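Long-range contact in G protein alpha subunit (Entamoeba histolytica, PDB 4FID), which binds guanine nucleotides as the alpha subunit of a heterotrimeric G protein and probably relays transmembrane signals, switching off by GTP hydrolysis: residues A[45-57]-A[75-87]. Residues are numbered along the deposited sequence; the frame is centred on the assembly and turned at random.
Sequences ICSNVVTCMRTLI and EFTTEDPVTLPFS
With CG anti to the carbonyl carbon (chi1 -72°) and the chain extended from there to its end, Arg54 reaches off helix 42-62 into the following loop, while Phe76, with chi1 -59°, turns its ring back onto the helix. The guanidinium grips Glu75 O side-on: NE gives the longer, more bent bond, and NH2 meets a lone pair in the carbonyl plane at 2.8 Å. NH1 bonds to Asp80 O at 2.8 Å, also close to the guanidinium plane. Thr78 O sits over the centre of one guanidinium face without a hydrogen bond, and Val50 CG1 lies on the opposite face, toward its rim. An ST turn from Asp80 N to Thr78 OG1 shapes the loop. The Phe76 ring takes Arg54 CG at its edge and touches Met53 CG through CE1 (3.8 Å) and Ile57 CD1 through CD1. Farther along, Val50 CG2 touches Phe86 CE1 at 3.7 Å and, beside it, Val82 CG2, and Cys46 CB meets Phe86 CZ. Helix 90-99 adds Leu90 beside Phe76 in this all-helical domain. Three bonds, and a weak fourth from NH2 to Asp80 O, fix the rotation of the guanidinium plane, so one arginine ties loop to helix through two backbone carbonyls; Glu79 probably adds only weak, longer-range attraction.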
ATOM      1  N   ILE A  45       3.078 -14.357   7.399  1.00 31.94           N
ATOM      2  CA  ILE A  45       1.644 -14.191   7.614  1.00 33.92           C
ATOM      3  C   ILE A  45       1.238 -14.742   8.978  1.00 32.01           C
ATOM      4  O   ILE A  45       0.537 -14.074   9.750  1.00 30.70           O
ATOM      5  CB  ILE A  45       0.817 -14.858   6.522  1.00 32.93           C
ATOM      6  CG1 ILE A  45       1.030 -14.121   5.195  1.00 26.35           C
ATOM      7  CG2 ILE A  45      -0.661 -14.879   6.927  1.00 30.68           C
ATOM      8  CD1 ILE A  45       0.452 -14.861   4.006  1.00 30.65           C
ATOM      9  N   CYS A  46       1.706 -15.943   9.290  1.00 24.24           N
ATOM     10  CA  CYS A  46       1.396 -16.523  10.588  1.00 31.76           C
ATOM     11  C   CYS A  46       1.959 -15.674  11.735  1.00 39.06           C
ATOM     12  O   CYS A  46       1.299 -15.467  12.747  1.00 47.10           O
ATOM     13  CB  CYS A  46       1.851 -17.987  10.662  1.00 25.67           C
ATOM     14  SG  CYS A  46       0.872 -19.081   9.571  1.00 47.55           S
ATOM     15  N   SER A  47       3.168 -15.165  11.555  1.00 37.20           N
ATOM     16  CA  SER A  47       3.783 -14.267  12.523  1.00 39.48           C
ATOM     17  C   SER A  47       2.988 -12.956  12.724  1.00 35.09           C
ATOM     18  O   SER A  47       2.744 -12.526  13.865  1.00 36.17           O
ATOM     19  CB  SER A  47       5.219 -13.958  12.089  1.00 38.41           C
ATOM     20  OG  SER A  47       5.859 -13.124  13.030  1.00 38.39           O
ATOM     21  N   ASN A  48       2.615 -12.318  11.616  1.00 23.99           N
ATOM     22  CA  ASN A  48       1.804 -11.099  11.658  1.00 30.72           C
ATOM     23  C   ASN A  48       0.481 -11.261  12.427  1.00 38.79           C
ATOM     24  O   ASN A  48      -0.005 -10.303  13.029  1.00 39.88           O
ATOM     25  CB  ASN A  48       1.487 -10.607  10.245  1.00 34.26           C
ATOM     26  CG  ASN A  48       2.689 -10.075   9.529  1.00 46.07           C
ATOM     27  OD1 ASN A  48       3.741  -9.884  10.138  1.00 50.87           O
ATOM     28  ND2 ASN A  48       2.554  -9.827   8.229  1.00 50.25           N
ATOM     29  N   VAL A  49      -0.113 -12.455  12.380  1.00 38.18           N
ATOM     30  CA  VAL A  49      -1.355 -12.692  13.100  1.00 39.93           C
ATOM     31  C   VAL A  49      -1.117 -12.407  14.571  1.00 38.72           C
ATOM     32  O   VAL A  49      -1.874 -11.661  15.201  1.00 36.53           O
ATOM     33  CB  VAL A  49      -1.928 -14.146  12.905  1.00 41.38           C
ATOM     34  CG1 VAL A  49      -3.051 -14.429  13.901  1.00 40.10           C
ATOM     35  CG2 VAL A  49      -2.422 -14.372  11.475  1.00 29.62           C
ATOM     36  N   VAL A  50      -0.037 -12.974  15.110  1.00 40.27           N
ATOM     37  CA  VAL A  50       0.251 -12.855  16.539  1.00 38.36           C
ATOM     38  C   VAL A  50       0.788 -11.473  16.917  1.00 41.33           C
ATOM     39  O   VAL A  50       0.308 -10.852  17.879  1.00 38.46           O
ATOM     40  CB  VAL A  50       1.207 -13.956  17.033  1.00 40.09           C
ATOM     41  CG1 VAL A  50       1.587 -13.720  18.487  1.00 37.31           C
ATOM     42  CG2 VAL A  50       0.576 -15.344  16.857  1.00 39.28           C
ATOM     43  N   THR A  51       1.761 -10.975  16.159  1.00 39.46           N
ATOM     44  CA  THR A  51       2.379  -9.702  16.520  1.00 36.62           C
ATOM     45  C   THR A  51       1.391  -8.530  16.450  1.00 39.28           C
ATOM     46  O   THR A  51       1.400  -7.674  17.328  1.00 43.68           O
ATOM     47  CB  THR A  51       3.694  -9.417  15.732  1.00 33.42           C
ATOM     48  OG1 THR A  51       3.412  -9.102  14.361  1.00 39.05           O
ATOM     49  CG2 THR A  51       4.621 -10.614  15.796  1.00 26.51           C
ATOM     50  N   CYS A  52       0.534  -8.503  15.426  1.00 36.56           N
ATOM     51  CA  CYS A  52      -0.514  -7.479  15.323  1.00 32.06           C
ATOM     52  C   CYS A  52      -1.466  -7.501  16.506  1.00 35.72           C
ATOM     53  O   CYS A  52      -1.991  -6.461  16.886  1.00 40.15           O
ATOM     54  CB  CYS A  52      -1.350  -7.654  14.056  1.00 34.29           C
ATOM     55  SG  CYS A  52      -0.607  -7.113  12.494  1.00 37.52           S
HETATM   56  N   MSE A  53      -1.706  -8.684  17.075  1.00 36.80           N
HETATM   57  CA  MSE A  53      -2.629  -8.810  18.201  1.00 28.83           C
HETATM   58  C   MSE A  53      -1.949  -8.496  19.523  1.00 28.42           C
HETATM   59  O   MSE A  53      -2.567  -7.908  20.407  1.00 30.99           O
HETATM   60  CB  MSE A  53      -3.309 -10.186  18.242  1.00 30.62           C
HETATM   61  CG  MSE A  53      -4.340 -10.333  19.392  1.00 40.69           C
HETATM   62 SE   MSE A  53      -5.875  -9.040  19.405  1.00 66.40          SE
HETATM   63  CE  MSE A  53      -6.950  -9.698  17.914  1.00 45.87           C
ATOM     64  N   ARG A  54      -0.679  -8.875  19.659  1.00 33.06           N
ATOM     65  CA  ARG A  54       0.128  -8.419  20.799  1.00 33.80           C
ATOM     66  C   ARG A  54       0.091  -6.899  20.858  1.00 37.09           C
ATOM     67  O   ARG A  54      -0.122  -6.325  21.921  1.00 39.40           O
ATOM     68  CB  ARG A  54       1.581  -8.900  20.696  1.00 34.00           C
ATOM     69  CG  ARG A  54       1.764 -10.384  20.944  1.00 34.84           C
ATOM     70  CD  ARG A  54       3.200 -10.825  20.744  1.00 39.36           C
ATOM     71  NE  ARG A  54       3.351 -12.248  21.055  1.00 46.56           N
ATOM     72  CZ  ARG A  54       4.440 -12.980  20.811  1.00 47.55           C
ATOM     73  NH1 ARG A  54       5.515 -12.442  20.239  1.00 41.42           N
ATOM     74  NH2 ARG A  54       4.445 -14.268  21.135  1.00 48.12           N
ATOM     75  N   THR A  55       0.281  -6.258  19.704  1.00 37.70           N
ATOM     76  CA  THR A  55       0.223  -4.797  19.579  1.00 40.87           C
ATOM     77  C   THR A  55      -1.052  -4.216  20.190  1.00 40.50           C
ATOM     78  O   THR A  55      -0.992  -3.270  20.968  1.00 33.92           O
ATOM     79  CB  THR A  55       0.293  -4.354  18.086  1.00 38.36           C
ATOM     80  OG1 THR A  55       1.537  -4.766  17.517  1.00 39.69           O
ATOM     81  CG2 THR A  55       0.131  -2.829  17.930  1.00 31.29           C
ATOM     82  N   LEU A  56      -2.206  -4.764  19.813  1.00 41.30           N
ATOM     83  CA  LEU A  56      -3.487  -4.277  20.331  1.00 41.55           C
ATOM     84  C   LEU A  56      -3.615  -4.517  21.838  1.00 42.60           C
ATOM     85  O   LEU A  56      -4.068  -3.634  22.572  1.00 45.49           O
ATOM     86  CB  LEU A  56      -4.690  -4.887  19.575  1.00 33.32           C
ATOM     87  CG  LEU A  56      -5.074  -4.310  18.210  1.00 27.74           C
ATOM     88  CD1 LEU A  56      -6.029  -5.218  17.398  1.00 24.87           C
ATOM     89  CD2 LEU A  56      -5.689  -2.941  18.389  1.00 29.28           C
ATOM     90  N   ILE A  57      -3.225  -5.700  22.303  1.00 37.49           N
ATOM     91  CA  ILE A  57      -3.228  -5.965  23.750  1.00 38.06           C
ATOM     92  C   ILE A  57      -2.385  -4.940  24.519  1.00 40.47           C
ATOM     93  O   ILE A  57      -2.861  -4.343  25.491  1.00 41.64           O
ATOM     94  CB  ILE A  57      -2.721  -7.380  24.095  1.00 31.88           C
ATOM     95  CG1 ILE A  57      -3.590  -8.445  23.430  1.00 28.10           C
ATOM     96  CG2 ILE A  57      -2.710  -7.585  25.589  1.00 26.04           C
ATOM     97  CD1 ILE A  57      -3.102  -9.887  23.641  1.00 25.28           C
ATOM     98  N   GLU A  75       1.096 -18.210  23.133  1.00 61.19           N
ATOM     99  CA  GLU A  75       1.476 -17.099  22.253  1.00 55.65           C
ATOM    100  C   GLU A  75       1.332 -15.696  22.857  1.00 53.31           C
ATOM    101  O   GLU A  75       2.102 -14.793  22.517  1.00 49.45           O
ATOM    102  CB  GLU A  75       0.735 -17.184  20.918  1.00 51.45           C
ATOM    103  CG  GLU A  75       1.372 -18.158  19.923  1.00 59.73           C
ATOM    104  CD  GLU A  75       0.905 -19.616  20.092  1.00 59.31           C
ATOM    105  OE1 GLU A  75       1.448 -20.487  19.371  1.00 52.90           O
ATOM    106  OE2 GLU A  75       0.005 -19.877  20.931  1.00 54.69           O
ATOM    107  N   PHE A  76       0.362 -15.520  23.755  1.00 51.65           N
ATOM    108  CA  PHE A  76       0.113 -14.216  24.361  1.00 48.01           C
ATOM    109  C   PHE A  76       0.564 -14.132  25.822  1.00 57.83           C
ATOM    110  O   PHE A  76      -0.007 -13.379  26.608  1.00 63.47           O
ATOM    111  CB  PHE A  76      -1.366 -13.830  24.223  1.00 43.64           C
ATOM    112  CG  PHE A  76      -1.837 -13.776  22.804  1.00 44.16           C
ATOM    113  CD1 PHE A  76      -1.290 -12.869  21.916  1.00 45.29           C
ATOM    114  CD2 PHE A  76      -2.811 -14.645  22.348  1.00 47.75           C
ATOM    115  CE1 PHE A  76      -1.708 -12.829  20.595  1.00 48.79           C
ATOM    116  CE2 PHE A  76      -3.235 -14.608  21.034  1.00 46.24           C
ATOM    117  CZ  PHE A  76      -2.682 -13.696  20.157  1.00 49.01           C
ATOM    118  N   THR A  77       1.592 -14.901  26.174  1.00 62.67           N
ATOM    119  CA  THR A  77       2.228 -14.813  27.488  1.00 62.96           C
ATOM    120  C   THR A  77       3.725 -14.509  27.341  1.00 70.06           C
ATOM    121  O   THR A  77       4.492 -14.640  28.294  1.00 74.55           O
ATOM    122  CB  THR A  77       2.079 -16.123  28.266  1.00 61.82           C
ATOM    123  OG1 THR A  77       2.937 -17.115  27.689  1.00 65.51           O
ATOM    124  CG2 THR A  77       0.624 -16.609  28.242  1.00 57.96           C
ATOM    125  N   THR A  78       4.124 -14.085  26.144  1.00 70.44           N
ATOM    126  CA  THR A  78       5.534 -13.971  25.781  1.00 69.86           C
ATOM    127  C   THR A  78       5.803 -12.883  24.720  1.00 69.96           C
ATOM    128  O   THR A  78       4.908 -12.501  23.948  1.00 70.93           O
ATOM    129  CB  THR A  78       6.062 -15.339  25.268  1.00 67.88           C
ATOM    130  OG1 THR A  78       7.314 -15.167  24.593  1.00 70.37           O
ATOM    131  CG2 THR A  78       5.069 -15.963  24.296  1.00 65.90           C
ATOM    132  N   GLU A  79       7.039 -12.387  24.692  1.00 67.30           N
ATOM    133  CA  GLU A  79       7.477 -11.449  23.661  1.00 65.24           C
ATOM    134  C   GLU A  79       8.381 -12.142  22.640  1.00 67.25           C
ATOM    135  O   GLU A  79       8.841 -11.518  21.679  1.00 69.22           O
ATOM    136  CB  GLU A  79       8.197 -10.251  24.284  1.00 63.39           C
ATOM    137  CG  GLU A  79       7.843  -8.932  23.632  1.00 66.85           C
ATOM    138  CD  GLU A  79       6.338  -8.728  23.518  1.00 74.17           C
ATOM    139  OE1 GLU A  79       5.857  -8.436  22.403  1.00 75.01           O
ATOM    140  OE2 GLU A  79       5.629  -8.875  24.537  1.00 78.38           O
ATOM    141  N   ASP A  80       8.613 -13.436  22.849  1.00 65.29           N
ATOM    142  CA  ASP A  80       9.477 -14.226  21.987  1.00 70.83           C
ATOM    143  C   ASP A  80       8.945 -14.252  20.563  1.00 75.50           C
ATOM    144  O   ASP A  80       7.736 -14.130  20.342  1.00 76.69           O
ATOM    145  CB  ASP A  80       9.581 -15.664  22.508  1.00 76.70           C
ATOM    146  CG  ASP A  80      10.341 -15.765  23.821  1.00 84.15           C
ATOM    147  OD1 ASP A  80      10.931 -14.746  24.252  1.00 91.17           O
ATOM    148  OD2 ASP A  80      10.353 -16.866  24.420  1.00 79.53           O
ATOM    149  N   PRO A  81       9.846 -14.418  19.583  1.00 74.56           N
ATOM    150  CA  PRO A  81       9.400 -14.656  18.207  1.00 70.28           C
ATOM    151  C   PRO A  81       8.341 -15.753  18.172  1.00 67.49           C
ATOM    152  O   PRO A  81       8.185 -16.493  19.144  1.00 68.73           O
ATOM    153  CB  PRO A  81      10.677 -15.125  17.512  1.00 72.98           C
ATOM    154  CG  PRO A  81      11.763 -14.418  18.255  1.00 74.36           C
ATOM    155  CD  PRO A  81      11.314 -14.366  19.691  1.00 73.44           C
ATOM    156  N   VAL A  82       7.614 -15.859  17.067  1.00 69.32           N
ATOM    157  CA  VAL A  82       6.507 -16.805  16.996  1.00 74.02           C
ATOM    158  C   VAL A  82       6.938 -18.138  16.393  1.00 74.77           C
ATOM    159  O   VAL A  82       7.542 -18.186  15.323  1.00 78.20           O
ATOM    160  CB  VAL A  82       5.326 -16.225  16.202  1.00 75.51           C
ATOM    161  CG1 VAL A  82       5.774 -15.851  14.805  1.00 78.29           C
ATOM    162  CG2 VAL A  82       4.178 -17.215  16.161  1.00 73.52           C
ATOM    163  N   THR A  83       6.616 -19.220  17.093  1.00 75.82           N
ATOM    164  CA  THR A  83       7.027 -20.560  16.688  1.00 82.39           C
ATOM    165  C   THR A  83       6.358 -21.003  15.386  1.00 85.67           C
ATOM    166  O   THR A  83       5.732 -20.206  14.700  1.00 89.68           O
ATOM    167  CB  THR A  83       6.723 -21.576  17.790  1.00 84.25           C
ATOM    168  OG1 THR A  83       7.423 -22.796  17.522  1.00 80.53           O
ATOM    169  CG2 THR A  83       5.215 -21.838  17.871  1.00 88.09           C
ATOM    170  N   LEU A  84       6.483 -22.279  15.042  1.00 90.36           N
ATOM    171  CA  LEU A  84       6.061 -22.738  13.718  1.00 90.89           C
ATOM    172  C   LEU A  84       4.612 -23.209  13.565  1.00 82.99           C
ATOM    173  O   LEU A  84       3.896 -22.711  12.687  1.00 83.07           O
ATOM    174  CB  LEU A  84       6.979 -23.862  13.202  1.00 96.67           C
ATOM    175  CG  LEU A  84       8.458 -23.482  13.012  1.00 98.72           C
ATOM    176  CD1 LEU A  84       9.297 -24.703  12.638  1.00102.05           C
ATOM    177  CD2 LEU A  84       8.610 -22.367  11.976  1.00 99.01           C
ATOM    178  N   PRO A  85       4.174 -24.164  14.410  1.00 69.94           N
ATOM    179  CA  PRO A  85       2.754 -24.519  14.381  1.00 61.10           C
ATOM    180  C   PRO A  85       2.146 -23.869  15.618  1.00 54.72           C
ATOM    181  O   PRO A  85       2.709 -23.967  16.703  1.00 50.39           O
ATOM    182  CB  PRO A  85       2.710 -26.058  14.494  1.00 63.58           C
ATOM    183  CG  PRO A  85       4.146 -26.496  14.779  1.00 67.36           C
ATOM    184  CD  PRO A  85       4.969 -25.256  15.008  1.00 69.58           C
ATOM    185  N   PHE A  86       1.029 -23.174  15.435  1.00 55.99           N
ATOM    186  CA  PHE A  86       0.333 -22.498  16.526  1.00 49.93           C
ATOM    187  C   PHE A  86      -0.131 -23.497  17.581  1.00 54.67           C
ATOM    188  O   PHE A  86      -0.501 -24.633  17.253  1.00 59.37           O
ATOM    189  CB  PHE A  86      -0.902 -21.760  16.005  1.00 43.46           C
ATOM    190  CG  PHE A  86      -0.598 -20.538  15.185  1.00 49.42           C
ATOM    191  CD1 PHE A  86       0.313 -19.595  15.621  1.00 53.80           C
ATOM    192  CD2 PHE A  86      -1.278 -20.301  13.998  1.00 49.38           C
ATOM    193  CE1 PHE A  86       0.567 -18.460  14.864  1.00 51.69           C
ATOM    194  CE2 PHE A  86      -1.036 -19.165  13.247  1.00 46.95           C
ATOM    195  CZ  PHE A  86      -0.114 -18.244  13.679  1.00 47.86           C
ATOM    196  N   SER A  87      -0.132 -23.066  18.839  1.00 51.97           N
ATOM    197  CA  SER A  87      -0.741 -23.844  19.904  1.00 56.51           C
ATOM    198  C   SER A  87      -2.223 -23.988  19.597  1.00 56.90           C
ATOM    199  O   SER A  87      -2.800 -23.151  18.926  1.00 58.01           O
ATOM    200  CB  SER A  87      -0.537 -23.164  21.263  1.00 58.22           C
ATOM    201  OG  SER A  87      -1.417 -22.068  21.448  1.00 53.37           O
TER